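Local coordinates for C381 turret protein (PDB 4IND), which is a turret protein of Sulfolobus turreted icosahedral virus, with three jelly-roll domains, and probably helps build the turrets as a pentamer, at residues L230-G234 / D235-V239; I155-P158 / K159-T163. One frame throughout, in Å; residues are numbered along the deposited sequence.

Interaction 1 (L230-G234 / D235-V239); sequences LKITG and DYEDV. With 2HP (dihydrogenphosphate ion), chain V; 2HP (dihydrogenphosphate ion), chain B.
The backbone of 230-234 runs off the end of a strand, turns at Gly234 and returns as 235-239, the two directions 140° apart. This is a connection between the two facing sheets of the second jelly roll. Gly234 has a positive phi, 125°, and backbone angles that suit glycine, which has no CB to press on the carbonyl O of Thr233. Below the turn, Leu230 and Val239 meet tip to tip, CD1 to CG1 at 3.7 Å. Ile232 brings CD1 to 4.2 Å from Val239 CG2 and lays its own CG2 against Tyr236 O (3.6 Å). Leu230, Ile232 and Val239 lie where the two sheets face each other, with Ile202 covering both Leu230 and Val239. One water fills the turn: it accepts from Gly234 N and Tyr236 N and donates to Asp235 OD1. Asp235 OD2 bonds Tyr229 of the second subunit. The outer side of the loop holds a dihydrogenphosphate ion, also bound by Lys181 and Arg154 of the second subunit. A different dihydrogenphosphate accepts from Lys231, whose extended chain places NZ 2.8 Å from its O3. At the interface ion, Glu237 N donates to O2 over 2.7 Å, nearly straight at 167°.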
# COMPACT_ATOMS: atom_id res chain seq x y z
N LEU A 230 12.34 -15.59 6.00
CA LEU A 230 13.28 -14.99 5.06
C LEU A 230 12.95 -13.54 4.89
O LEU A 230 11.80 -13.20 4.60
CB LEU A 230 13.14 -15.63 3.67
CG LEU A 230 13.53 -17.08 3.49
CD1 LEU A 230 13.30 -17.48 2.01
CD2 LEU A 230 14.97 -17.21 3.86
N LYS A 231 13.95 -12.68 5.05
CA LYS A 231 13.76 -11.29 4.65
C LYS A 231 14.21 -11.11 3.20
O LYS A 231 15.40 -11.14 2.89
CB LYS A 231 14.50 -10.33 5.56
CG LYS A 231 14.28 -8.87 5.11
CD LYS A 231 14.96 -7.84 6.01
CE LYS A 231 14.58 -6.45 5.52
NZ LYS A 231 15.19 -5.37 6.31
N ILE A 232 13.25 -10.95 2.30
CA ILE A 232 13.58 -10.74 0.90
C ILE A 232 13.68 -9.24 0.66
O ILE A 232 12.68 -8.55 0.58
CB ILE A 232 12.52 -11.34 -0.03
CG1 ILE A 232 12.33 -12.84 0.29
CG2 ILE A 232 12.90 -11.12 -1.51
CD1 ILE A 232 13.58 -13.69 -0.03
N THR A 233 14.91 -8.73 0.60
CA THR A 233 15.13 -7.32 0.27
C THR A 233 14.52 -7.05 -1.10
O THR A 233 13.91 -6.00 -1.34
CB THR A 233 16.61 -7.01 0.23
OG1 THR A 233 17.16 -7.18 1.54
CG2 THR A 233 16.87 -5.58 -0.26
N GLY A 234 14.68 -8.00 -2.00
CA GLY A 234 14.20 -7.84 -3.36
C GLY A 234 15.24 -8.04 -4.44
O GLY A 234 14.88 -8.21 -5.62
N ASP A 235 16.52 -8.01 -4.07
CA ASP A 235 17.56 -8.20 -5.08
C ASP A 235 17.89 -9.67 -5.30
O ASP A 235 18.54 -10.02 -6.28
CB ASP A 235 18.82 -7.34 -4.82
CG ASP A 235 19.36 -7.45 -3.38
OD1 ASP A 235 18.66 -8.00 -2.49
OD2 ASP A 235 20.48 -6.96 -3.13
N TYR A 236 17.41 -10.53 -4.41
CA TYR A 236 17.52 -11.98 -4.58
C TYR A 236 16.17 -12.58 -4.27
O TYR A 236 15.77 -12.67 -3.13
CB TYR A 236 18.61 -12.54 -3.66
CG TYR A 236 19.98 -12.08 -4.07
CD1 TYR A 236 20.73 -12.80 -4.98
CD2 TYR A 236 20.51 -10.89 -3.59
CE1 TYR A 236 21.97 -12.37 -5.39
CE2 TYR A 236 21.76 -10.44 -3.99
CZ TYR A 236 22.48 -11.19 -4.89
OH TYR A 236 23.73 -10.75 -5.30
N GLU A 237 15.45 -13.00 -5.31
CA GLU A 237 14.06 -13.37 -5.11
C GLU A 237 13.81 -14.85 -5.26
O GLU A 237 12.76 -15.34 -4.86
CB GLU A 237 13.16 -12.57 -6.07
CG GLU A 237 13.32 -11.07 -5.89
CD GLU A 237 12.31 -10.22 -6.66
OE1 GLU A 237 11.40 -10.79 -7.29
OE2 GLU A 237 12.45 -8.97 -6.65
N ASP A 238 14.75 -15.57 -5.86
CA ASP A 238 14.53 -16.99 -6.09
C ASP A 238 14.95 -17.82 -4.88
O ASP A 238 16.10 -17.81 -4.44
CB ASP A 238 15.20 -17.46 -7.39
CG ASP A 238 14.45 -16.97 -8.65
OD1 ASP A 238 13.30 -17.40 -8.90
OD2 ASP A 238 15.02 -16.16 -9.40
N VAL A 239 13.97 -18.50 -4.31
CA VAL A 239 14.18 -19.28 -3.09
C VAL A 239 14.22 -20.76 -3.46
O VAL A 239 13.44 -21.21 -4.30
CB VAL A 239 13.06 -19.01 -2.08
CG1 VAL A 239 13.24 -19.86 -0.82
CG2 VAL A 239 13.02 -17.52 -1.74
P 2HP V . 17.53 -13.99 -8.22
O1 2HP V . 18.11 -14.66 -6.94
O2 2HP V . 16.24 -13.30 -7.92
O3 2HP V . 17.07 -15.06 -9.15
O4 2HP V . 18.53 -13.07 -8.96
P 2HP B . 14.34 -5.13 9.79
O1 2HP B . 14.75 -5.37 11.21
O2 2HP B . 13.85 -6.49 9.35
O3 2HP B . 15.58 -4.65 8.96
O4 2HP B . 13.14 -4.14 9.70
O HOH W 1 16.51 -10.09 -1.54

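Interaction 2 (I155-P158 / K159-T163)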
# COMPACT_ATOMS: atom_id res chain seq x y z
N ILE A 155 0.79 -19.53 -0.15
CA ILE A 155 0.91 -20.94 -0.51
C ILE A 155 0.54 -21.72 0.75
O ILE A 155 1.08 -21.46 1.82
CB ILE A 155 2.36 -21.28 -0.90
CG1 ILE A 155 2.72 -20.57 -2.22
CG2 ILE A 155 2.55 -22.79 -1.06
CD1 ILE A 155 4.19 -20.72 -2.58
N ASN A 156 -0.42 -22.64 0.62
CA ASN A 156 -0.83 -23.48 1.75
C ASN A 156 -1.13 -24.91 1.25
O ASN A 156 -2.26 -25.26 0.97
CB ASN A 156 -2.02 -22.88 2.46
CG ASN A 156 -2.37 -23.62 3.75
OD1 ASN A 156 -1.67 -24.55 4.14
ND2 ASN A 156 -3.47 -23.22 4.41
N ILE A 157 -0.08 -25.71 1.11
CA ILE A 157 -0.21 -27.11 0.69
C ILE A 157 -0.25 -28.01 1.92
O ILE A 157 0.63 -27.90 2.78
CB ILE A 157 0.97 -27.51 -0.17
CG1 ILE A 157 1.02 -26.64 -1.44
CG2 ILE A 157 0.91 -29.00 -0.56
CD1 ILE A 157 2.32 -26.82 -2.23
N PRO A 158 -1.26 -28.90 2.02
CA PRO A 158 -1.41 -29.76 3.20
C PRO A 158 -0.30 -30.80 3.29
O PRO A 158 0.53 -30.88 2.37
CB PRO A 158 -2.78 -30.41 3.00
CG PRO A 158 -3.06 -30.32 1.53
CD PRO A 158 -2.38 -29.05 1.07
N LYS A 159 -0.25 -31.55 4.38
CA LYS A 159 0.85 -32.47 4.63
C LYS A 159 0.68 -33.71 3.76
O LYS A 159 0.18 -34.73 4.21
CB LYS A 159 0.94 -32.82 6.12
CG LYS A 159 2.15 -33.66 6.48
CD LYS A 159 2.01 -34.28 7.89
CE LYS A 159 2.05 -33.21 8.97
NZ LYS A 159 2.10 -33.81 10.34
N ILE A 160 1.09 -33.61 2.50
CA ILE A 160 0.87 -34.69 1.53
C ILE A 160 2.09 -34.95 0.63
O ILE A 160 2.05 -35.82 -0.24
CB ILE A 160 -0.33 -34.38 0.61
CG1 ILE A 160 -0.07 -33.07 -0.12
CG2 ILE A 160 -1.64 -34.34 1.39
CD1 ILE A 160 -1.08 -32.79 -1.26
N ILE A 161 3.15 -34.16 0.80
CA ILE A 161 4.32 -34.31 -0.05
C ILE A 161 5.22 -35.38 0.54
O ILE A 161 5.64 -35.29 1.69
CB ILE A 161 5.14 -33.01 -0.17
CG1 ILE A 161 4.25 -31.83 -0.58
CG2 ILE A 161 6.30 -33.19 -1.16
CD1 ILE A 161 4.93 -30.46 -0.39
N HIS A 162 5.53 -36.39 -0.26
CA HIS A 162 6.37 -37.49 0.23
C HIS A 162 7.81 -37.38 -0.24
O HIS A 162 8.07 -37.17 -1.43
CB HIS A 162 5.82 -38.85 -0.23
CG HIS A 162 4.48 -39.17 0.31
ND1 HIS A 162 4.29 -39.80 1.53
CD2 HIS A 162 3.23 -38.95 -0.18
CE1 HIS A 162 3.00 -39.95 1.75
NE2 HIS A 162 2.34 -39.45 0.73
N THR A 163 8.74 -37.59 0.69
CA THR A 163 10.15 -37.63 0.32
C THR A 163 10.83 -38.76 1.02
O THR A 163 10.45 -39.17 2.12
CB THR A 163 10.89 -36.29 0.61
OG1 THR A 163 12.26 -36.42 0.22
CG2 THR A 163 10.82 -35.93 2.13
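Ile160 turns its CG1 branch into the position between its own backbone N and carbonyl carbon (chi1 58°), and this brings CG1 back against the Pro158 carbonyl, 3.4 Å from Pro158 O. Beyond it the branch is extended, and CD1 of Ile160 lies 4.2 Å from CG of the Pro158 ring. Ile157 uses its CG2 methyl on both residues that follow the corner. It meets CG1 of Ile160 at 4.2 Å and CD1 of Ile161 at 4.3 Å. These are loose apolar contacts, and the cluster is completed from the first domain. Tyr119 covers Ile157, Pro158 and Ile160, while Tyr108 packs on all three isoleucines, Ile157, Ile160 and Ile161. The corner itself is an inverse gamma turn centred on Lys159. Its closing bond, Ile160 N to Pro158 O, is short at 2.8 Å but bent to 119°, and therefore weak. The turn breaks the outermost strand of a jelly-roll sheet, and the short strands before and after it point 71° apart. Directly after it comes a classic beta bulge: Ile160 and Ile161 both face Phe255 on strand 253-262, and backbone pairing with that strand holds on both sides of the break, from Ile157 to Leu257 and from Ile161 to Phe255. Gln126 of the third subunit packs on the Pro158 ring. Lys159 sends its side chain away from the isoleucine cluster. CG is anti to the backbone N, and a bend further along the chain takes NZ to a hydrogen bond with Ser185 OG.

From the N terminus the chain leaves the first domain and meets interaction 2 first, on the opening strand of the second domain. Interaction 1 follows some 70 residues later, and the two are in series, neither nested nor crossed. Each is a local corner. Residues 155-163 bend one edge strand of a four-stranded sheet; residues 230-239 close the loop from the other edge strand, 221-232, to strand 238-243 of the facing sheet. Interaction 2 joins the second domain to the first and touches the third subunit. Interaction 1 touches the second subunit. Their centres are 23 Å apart, with nearest atoms about 9 Å apart.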